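Local atomic coordinates of metallo-carboxypeptidase (Pseudomonas aeruginosa, PDB entry 4A39), a protein that probably removes C-terminal residues from peptides as a zinc-dependent cytosolic carboxypeptidase of the M14 family. Residues H65-V70 with L107-E112; T151-R156 with T232-Q237; K172-A177 with Q259-H264. All coordinates share one frame; numbering follows the deposited sequence.

How the contacts relate
From the N terminus the chain first builds the beta-rich cytosolic carboxypeptidase N-terminal domain, where contact 1 closes a loop of 36 residues by pairing strands 65-69 and 106-111. It is complete before either of the others opens. The zinc carboxypeptidase region then holds contacts 2 and 3, whose segments alternate: 151-156, 172-177, 232-237, 259-264. Contact 2 joins two surface turns, and contact 3 lays helix 252-264 against an inner strand of the seven-stranded sheet. These crossed closures lie with centres about 20 Å apart; contacts 1 and 3 stand on opposite sides of the chain's centre, centres about 43 Å apart.

Contact 1: H65-V70 with L107-E112; sequences HCFTLV and LHFQLE
Strands 65-69 and 107-111 run antiparallel, their axes 4.7 Å apart at 161°, with hydrogen-bonded pairs at His65-Leu111, Phe67-Phe109 and Leu69-Leu107. The central pair is gripped by two bonds, the straighter being Phe67 N to Phe109 O (2.9 Å), which arrives nearly along the C=O axis; the return bond from Phe109 N meets Phe67 O from above the carbonyl plane.

On the face of these three pairs, Phe109 takes the crowded first torsion (chi1 49°), CG between backbone N and carbonyl carbon. This swings its ring over the neighbouring strand, so that Phe67 CB sits on the ring face, 3.8 Å from the Phe109 ring centroid, a CH-pi contact. The two rings are nearly parallel (16°) but slid so far apart that they barely overlap. Leu69 CG meets the edge of the Phe109 ring, at CE2, while Leu69 CD1 touches Leu107 CD2 at 3.8 Å.

The other face is more polar. A water donates to Phe67 O and accepts from Gln110 NE2, which also bonds Gln101; His108 NE2 bonds Asp105, and Cys66 SG rests on Gln110 CG (3.9 Å).

Within the nine-stranded mixed sheet of the cytosolic carboxypeptidase N-terminal domain, strand 36-39 flanks 65-69 and strand 96-103 flanks 106-111, while Phe54 and Phe120 pack against both phenylalanines.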
# COMPACT_ATOMS: atom_id res chain seq x y z
N HIS A 65 -5.47 -29.50 5.83
CA HIS A 65 -6.22 -28.91 4.73
C HIS A 65 -5.22 -28.41 3.70
O HIS A 65 -4.26 -27.71 4.03
CB HIS A 65 -7.09 -27.76 5.22
CG HIS A 65 -8.20 -28.20 6.12
ND1 HIS A 65 -9.54 -28.06 5.79
CD2 HIS A 65 -8.18 -28.83 7.32
CE1 HIS A 65 -10.28 -28.58 6.74
NE2 HIS A 65 -9.48 -29.06 7.68
N CYS A 66 -5.44 -28.79 2.45
CA CYS A 66 -4.56 -28.41 1.36
C CYS A 66 -5.33 -27.58 0.34
O CYS A 66 -6.27 -28.07 -0.29
CB CYS A 66 -3.99 -29.67 0.71
SG CYS A 66 -3.20 -30.71 1.93
N PHE A 67 -4.90 -26.34 0.17
CA PHE A 67 -5.54 -25.40 -0.74
C PHE A 67 -4.75 -25.17 -2.02
O PHE A 67 -3.52 -25.24 -2.03
CB PHE A 67 -5.71 -24.04 -0.05
CG PHE A 67 -6.55 -24.09 1.20
CD1 PHE A 67 -5.99 -24.47 2.42
CD2 PHE A 67 -7.90 -23.75 1.16
CE1 PHE A 67 -6.75 -24.50 3.58
CE2 PHE A 67 -8.68 -23.78 2.32
CZ PHE A 67 -8.11 -24.15 3.53
N THR A 68 -5.48 -24.89 -3.10
CA THR A 68 -4.86 -24.60 -4.39
C THR A 68 -5.61 -23.47 -5.10
O THR A 68 -6.83 -23.54 -5.25
CB THR A 68 -4.87 -25.82 -5.34
OG1 THR A 68 -4.06 -26.87 -4.80
CG2 THR A 68 -4.33 -25.41 -6.72
N LEU A 69 -4.88 -22.44 -5.50
CA LEU A 69 -5.48 -21.34 -6.26
C LEU A 69 -5.11 -21.77 -7.68
O LEU A 69 -4.02 -21.49 -8.17
CB LEU A 69 -4.83 -20.00 -5.89
CG LEU A 69 -4.93 -19.65 -4.40
CD1 LEU A 69 -4.47 -18.21 -4.18
CD2 LEU A 69 -6.37 -19.83 -3.92
N VAL A 70 -6.05 -22.47 -8.32
CA VAL A 70 -5.85 -23.03 -9.65
C VAL A 70 -5.51 -22.10 -10.80
O VAL A 70 -4.89 -22.53 -11.78
CB VAL A 70 -7.08 -23.87 -10.08
CG1 VAL A 70 -7.42 -24.89 -9.00
CG2 VAL A 70 -8.26 -22.96 -10.36
N LEU A 107 -0.94 -21.91 -7.05
CA LEU A 107 -0.37 -21.66 -5.73
C LEU A 107 -1.00 -22.64 -4.77
O LEU A 107 -2.22 -22.80 -4.75
CB LEU A 107 -0.67 -20.23 -5.25
CG LEU A 107 -0.12 -19.89 -3.86
CD1 LEU A 107 1.39 -19.69 -3.95
CD2 LEU A 107 -0.78 -18.63 -3.33
N HIS A 108 -0.17 -23.30 -3.96
CA HIS A 108 -0.65 -24.27 -2.98
C HIS A 108 -0.19 -23.87 -1.59
O HIS A 108 0.91 -23.35 -1.42
CB HIS A 108 -0.09 -25.67 -3.27
CG HIS A 108 -0.27 -26.12 -4.69
ND1 HIS A 108 0.71 -25.98 -5.65
CD2 HIS A 108 -1.32 -26.71 -5.31
CE1 HIS A 108 0.27 -26.46 -6.80
NE2 HIS A 108 -0.96 -26.90 -6.62
N PHE A 109 -1.04 -24.09 -0.60
CA PHE A 109 -0.67 -23.83 0.79
C PHE A 109 -1.43 -24.79 1.70
O PHE A 109 -2.55 -25.20 1.38
CB PHE A 109 -0.87 -22.35 1.17
CG PHE A 109 -2.21 -21.76 0.80
CD1 PHE A 109 -3.27 -21.80 1.69
CD2 PHE A 109 -2.37 -21.09 -0.41
CE1 PHE A 109 -4.48 -21.17 1.39
CE2 PHE A 109 -3.58 -20.45 -0.72
CZ PHE A 109 -4.63 -20.49 0.18
N GLN A 110 -0.79 -25.18 2.80
CA GLN A 110 -1.39 -26.13 3.73
C GLN A 110 -1.45 -25.64 5.17
O GLN A 110 -0.61 -24.87 5.63
CB GLN A 110 -0.62 -27.46 3.70
CG GLN A 110 -0.40 -28.07 2.31
CD GLN A 110 0.74 -27.42 1.54
OE1 GLN A 110 1.82 -27.20 2.08
NE2 GLN A 110 0.49 -27.12 0.27
N LEU A 111 -2.46 -26.14 5.89
CA LEU A 111 -2.65 -25.79 7.29
C LEU A 111 -3.49 -26.84 8.00
O LEU A 111 -4.48 -27.32 7.45
CB LEU A 111 -3.35 -24.44 7.43
CG LEU A 111 -3.73 -24.02 8.86
CD1 LEU A 111 -2.46 -23.71 9.65
CD2 LEU A 111 -4.64 -22.81 8.82
N GLU A 112 -3.08 -27.21 9.21
CA GLU A 112 -3.87 -28.11 10.03
C GLU A 112 -4.39 -27.12 11.07
O GLU A 112 -3.71 -26.83 12.06
CB GLU A 112 -2.99 -29.17 10.71
CG GLU A 112 -3.81 -30.19 11.49
CD GLU A 112 -2.95 -31.18 12.25
OE1 GLU A 112 -2.01 -31.73 11.65
OE2 GLU A 112 -3.24 -31.42 13.44
O HOH W 1 -2.02 -27.68 -1.15

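Contact 2: T151-R156 with T232-Q237; sequences TSVQGR and TNAAGQ
Van der Waals contact, mostly apolar, joins segments 151-156 and 232-237; no hydrogen bond passes between them. Val153 and Ala234 both direct their CB atoms toward the opposite segment, and these meet at 4.0 Å. The methyl of Ala234 also lies against the side chain of Gln154, with Gln154 CG 3.7 Å from Ala234 CB and the amide carbon close behind. The branches of Val153 divide the work: CG1, anti to the backbone N (chi1 171°), borders Ala234 CB, whereas CG2 reaches Asn233 ND2 at 3.8 Å, the two side chains crossing at about a right angle.

Each segment contains a type I beta turn with a G1 bulge, Ser152 to Gly155 and Asn233 to Gly236, and the tips of the turns touch. The first links antiparallel strands 144-151 and 157-163. In both, the glycine at the fourth position has positive phi, a conformation that glycine readily adopts; its N bonds the first residue's O, and the first residue's N bonds the O of Arg156 or Gln237. The polar side chain at the first position bonds back across its turn: Ser152 OG accepts from Arg156 N at 2.8 Å, and Asn233 OD1 accepts from Gln237 N at 3.0 Å. The second donor comes from above the plane of the amide carbonyl, and OD1 takes a weak bond from Ala235 N as well.

Polar and charged partners beyond the turns tie them to helix 222-226 and to the start of helix 252-264 with the residues leading into it. Asp223 receives a hydrogen bond from Gln154 N, bonds Ser152 OG and forms a salt bridge with Arg156. Asn233 ND2 donates to Arg250 O and to Glu253 OE1, so both ends of this buried amide are satisfied. The Asn233 side chain lies about 9 Å from that of the zinc ligand His180 and about 13 Å from the zinc.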
# COMPACT_ATOMS: atom_id res chain seq x y z
N THR A 151 -14.62 12.28 -4.00
CA THR A 151 -15.66 11.26 -4.14
C THR A 151 -15.28 10.24 -5.20
O THR A 151 -15.01 10.58 -6.35
CB THR A 151 -17.00 11.91 -4.50
OG1 THR A 151 -17.35 12.88 -3.50
CG2 THR A 151 -18.10 10.87 -4.59
N SER A 152 -15.27 8.97 -4.80
CA SER A 152 -14.92 7.89 -5.71
C SER A 152 -16.03 7.64 -6.72
O SER A 152 -17.14 8.17 -6.59
CB SER A 152 -14.67 6.60 -4.93
OG SER A 152 -15.89 6.10 -4.40
N VAL A 153 -15.75 6.82 -7.72
CA VAL A 153 -16.73 6.51 -8.74
C VAL A 153 -18.05 6.03 -8.13
O VAL A 153 -19.13 6.42 -8.57
CB VAL A 153 -16.19 5.42 -9.70
CG1 VAL A 153 -17.30 4.95 -10.63
CG2 VAL A 153 -15.03 5.98 -10.50
N GLN A 154 -17.95 5.20 -7.09
CA GLN A 154 -19.14 4.66 -6.45
C GLN A 154 -19.63 5.43 -5.22
O GLN A 154 -20.43 4.91 -4.44
CB GLN A 154 -18.92 3.19 -6.09
CG GLN A 154 -18.55 2.33 -7.30
CD GLN A 154 -18.56 0.86 -6.99
OE1 GLN A 154 -18.06 0.44 -5.95
NE2 GLN A 154 -19.12 0.06 -7.89
N GLY A 155 -19.14 6.65 -5.03
CA GLY A 155 -19.59 7.46 -3.92
C GLY A 155 -19.00 7.24 -2.54
O GLY A 155 -19.70 7.39 -1.54
N ARG A 156 -17.73 6.87 -2.48
CA ARG A 156 -17.06 6.67 -1.20
C ARG A 156 -16.11 7.85 -0.98
O ARG A 156 -15.60 8.42 -1.95
CB ARG A 156 -16.30 5.34 -1.19
CG ARG A 156 -17.22 4.12 -1.27
CD ARG A 156 -16.46 2.82 -1.03
NE ARG A 156 -17.36 1.67 -0.95
CZ ARG A 156 -17.91 1.07 -2.00
NH1 ARG A 156 -17.64 1.49 -3.23
NH2 ARG A 156 -18.74 0.05 -1.82
N THR A 232 -7.28 -1.97 -10.33
CA THR A 232 -8.09 -0.84 -10.80
C THR A 232 -9.20 -0.32 -9.90
O THR A 232 -9.60 -0.96 -8.94
CB THR A 232 -8.70 -1.19 -12.17
OG1 THR A 232 -9.50 -2.38 -12.05
CG2 THR A 232 -7.60 -1.43 -13.19
N ASN A 233 -9.68 0.89 -10.23
CA ASN A 233 -10.78 1.47 -9.48
C ASN A 233 -12.05 0.87 -10.07
O ASN A 233 -11.98 -0.01 -10.93
CB ASN A 233 -10.77 3.02 -9.55
CG ASN A 233 -11.21 3.59 -10.90
OD1 ASN A 233 -11.33 2.88 -11.89
ND2 ASN A 233 -11.42 4.90 -10.93
N ALA A 234 -13.21 1.32 -9.60
CA ALA A 234 -14.48 0.77 -10.06
C ALA A 234 -14.71 0.83 -11.57
O ALA A 234 -15.30 -0.09 -12.13
CB ALA A 234 -15.65 1.44 -9.34
N ALA A 235 -14.23 1.89 -12.21
CA ALA A 235 -14.41 2.04 -13.66
C ALA A 235 -13.41 1.24 -14.48
O ALA A 235 -13.45 1.26 -15.71
CB ALA A 235 -14.33 3.53 -14.04
N GLY A 236 -12.51 0.52 -13.80
CA GLY A 236 -11.52 -0.28 -14.50
C GLY A 236 -10.26 0.46 -14.90
O GLY A 236 -9.49 -0.03 -15.73
N GLN A 237 -10.03 1.62 -14.30
CA GLN A 237 -8.85 2.43 -14.59
C GLN A 237 -7.72 2.21 -13.58
O GLN A 237 -7.96 2.14 -12.38
CB GLN A 237 -9.23 3.92 -14.60
CG GLN A 237 -8.07 4.89 -14.76
CD GLN A 237 -7.36 4.74 -16.09
OE1 GLN A 237 -8.01 4.64 -17.14
NE2 GLN A 237 -6.03 4.72 -16.06

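Contact 3: K172-A177 with Q259-H264; sequences KLWVIA and QEMKRH
Trp174 reaches out from strand 172-177 with its indole turned so that one face receives Met261 of helix 259-264. Trp174 CG is anti to the carbonyl carbon (chi1 -66°), and the six-membered ring does most of the touching. Met261 CG stands over that ring, 3.7 Å from the Trp174 centroid and only 12° off the normal, a well-formed CH-pi contact. Beyond CG the methionine runs extended: SD lies obliquely at 4.9 Å from the same centroid of Trp174, a Met-aromatic contact, and Met261 CE drops past the CD2-CE3 side of the indole, 3.8 Å from Trp174 CE3. The rim of the indole is met by other residues. Glu260 CB lies in the ring plane, 3.8 Å from Trp174 CH2, and His264 CB is near that plane beside CZ2.

This is a helix packed on the mixed beta sheet of the alpha/beta peptidase domain of the M14 family: helix 252-264 runs nearly opposite to the strand, the segment axes 168° apart in direction and 10.9 Å from each other. Strands 212-217 and 268-275 flank 171-177, and the Trp174 ring also stacks on Tyr215.

Where the helix ends, Lys172 bends at chi2 and chi3 and brings CE to 3.5 Å from His264 O, while its NZ goes on to a salt bridge with Asp267. Trp174 NE1 donates to Gly265 O, tying the indole to the residue that follows the helix. The His264 ring curls back instead, and ND1 donates to Glu260 O at 2.7 Å, in the carbonyl plane and on a lone pair; Glu260 O thus serves His264 twice, accepting from its backbone N as well.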
# COMPACT_ATOMS: atom_id res chain seq x y z
N LYS A 172 5.04 21.90 2.18
CA LYS A 172 3.88 21.01 2.07
C LYS A 172 4.38 19.63 1.70
O LYS A 172 4.85 19.41 0.59
CB LYS A 172 2.92 21.50 0.97
CG LYS A 172 2.31 22.87 1.22
CD LYS A 172 3.34 23.97 1.13
CE LYS A 172 3.69 24.28 -0.31
NZ LYS A 172 4.64 25.44 -0.36
N LEU A 173 4.27 18.69 2.64
CA LEU A 173 4.74 17.33 2.41
C LEU A 173 3.56 16.40 2.17
O LEU A 173 2.75 16.16 3.07
CB LEU A 173 5.56 16.85 3.61
CG LEU A 173 6.57 17.84 4.19
CD1 LEU A 173 7.37 17.14 5.27
CD2 LEU A 173 7.49 18.38 3.11
N TRP A 174 3.47 15.87 0.95
CA TRP A 174 2.38 14.99 0.57
C TRP A 174 2.68 13.50 0.59
O TRP A 174 3.72 13.05 0.09
CB TRP A 174 1.88 15.34 -0.83
CG TRP A 174 1.23 16.68 -0.95
CD1 TRP A 174 1.82 17.91 -0.82
CD2 TRP A 174 -0.15 16.93 -1.24
NE1 TRP A 174 0.89 18.91 -1.02
CE2 TRP A 174 -0.32 18.33 -1.28
CE3 TRP A 174 -1.25 16.10 -1.48
CZ2 TRP A 174 -1.56 18.93 -1.56
CZ3 TRP A 174 -2.49 16.69 -1.75
CH2 TRP A 174 -2.63 18.09 -1.79
N VAL A 175 1.75 12.74 1.14
CA VAL A 175 1.86 11.28 1.19
C VAL A 175 0.48 10.70 0.88
O VAL A 175 -0.48 10.97 1.59
CB VAL A 175 2.28 10.80 2.59
CG1 VAL A 175 2.46 9.28 2.57
CG2 VAL A 175 3.57 11.48 3.00
N ILE A 176 0.40 9.92 -0.20
CA ILE A 176 -0.86 9.27 -0.57
C ILE A 176 -0.63 7.76 -0.63
O ILE A 176 0.49 7.30 -0.90
CB ILE A 176 -1.41 9.79 -1.93
CG1 ILE A 176 -0.52 9.32 -3.08
CG2 ILE A 176 -1.49 11.32 -1.91
CD1 ILE A 176 -1.06 9.70 -4.44
N ALA A 177 -1.68 7.00 -0.38
CA ALA A 177 -1.53 5.55 -0.34
C ALA A 177 -2.61 4.71 -1.02
O ALA A 177 -3.75 5.13 -1.19
CB ALA A 177 -1.41 5.10 1.11
N GLN A 259 -6.25 18.52 -8.08
CA GLN A 259 -6.84 19.84 -7.88
C GLN A 259 -6.36 20.46 -6.58
O GLN A 259 -6.07 21.66 -6.51
CB GLN A 259 -8.37 19.75 -7.88
CG GLN A 259 -8.98 19.42 -9.24
CD GLN A 259 -8.71 20.51 -10.27
OE1 GLN A 259 -9.05 20.35 -11.45
NE2 GLN A 259 -8.12 21.61 -9.84
N GLU A 260 -6.27 19.63 -5.54
CA GLU A 260 -5.82 20.10 -4.23
C GLU A 260 -4.34 20.45 -4.28
O GLU A 260 -3.89 21.40 -3.63
CB GLU A 260 -6.08 19.03 -3.17
CG GLU A 260 -7.56 18.77 -2.89
CD GLU A 260 -8.31 20.02 -2.45
OE1 GLU A 260 -7.77 20.77 -1.60
OE2 GLU A 260 -9.44 20.25 -2.93
N MET A 261 -3.56 19.68 -5.04
CA MET A 261 -2.13 19.95 -5.15
C MET A 261 -1.91 21.28 -5.85
O MET A 261 -1.07 22.08 -5.43
CB MET A 261 -1.42 18.84 -5.93
CG MET A 261 -1.37 17.49 -5.23
SD MET A 261 -0.42 16.29 -6.18
CE MET A 261 0.13 15.17 -4.87
N LYS A 262 -2.66 21.52 -6.91
CA LYS A 262 -2.51 22.76 -7.66
C LYS A 262 -2.76 23.99 -6.80
O LYS A 262 -2.10 25.03 -6.95
CB LYS A 262 -3.47 22.77 -8.86
CG LYS A 262 -3.09 21.80 -9.97
CD LYS A 262 -4.13 21.76 -11.08
CE LYS A 262 -3.73 20.79 -12.18
NZ LYS A 262 -4.81 20.59 -13.17
N ARG A 263 -3.69 23.86 -5.86
CA ARG A 263 -4.06 24.95 -4.98
C ARG A 263 -3.16 25.16 -3.77
O ARG A 263 -2.92 26.30 -3.38
CB ARG A 263 -5.50 24.75 -4.50
CG ARG A 263 -6.08 25.91 -3.70
CD ARG A 263 -7.56 26.01 -3.97
NE ARG A 263 -8.30 24.88 -3.41
CZ ARG A 263 -8.60 24.78 -2.13
NH1 ARG A 263 -8.22 25.73 -1.30
NH2 ARG A 263 -9.31 23.75 -1.67
N HIS A 264 -2.65 24.09 -3.19
CA HIS A 264 -1.80 24.26 -2.02
C HIS A 264 -0.30 24.18 -2.27
O HIS A 264 0.47 24.72 -1.48
CB HIS A 264 -2.18 23.25 -0.93
CG HIS A 264 -3.62 23.28 -0.56
ND1 HIS A 264 -4.59 22.58 -1.25
CD2 HIS A 264 -4.27 23.94 0.43
CE1 HIS A 264 -5.77 22.80 -0.71
NE2 HIS A 264 -5.60 23.62 0.32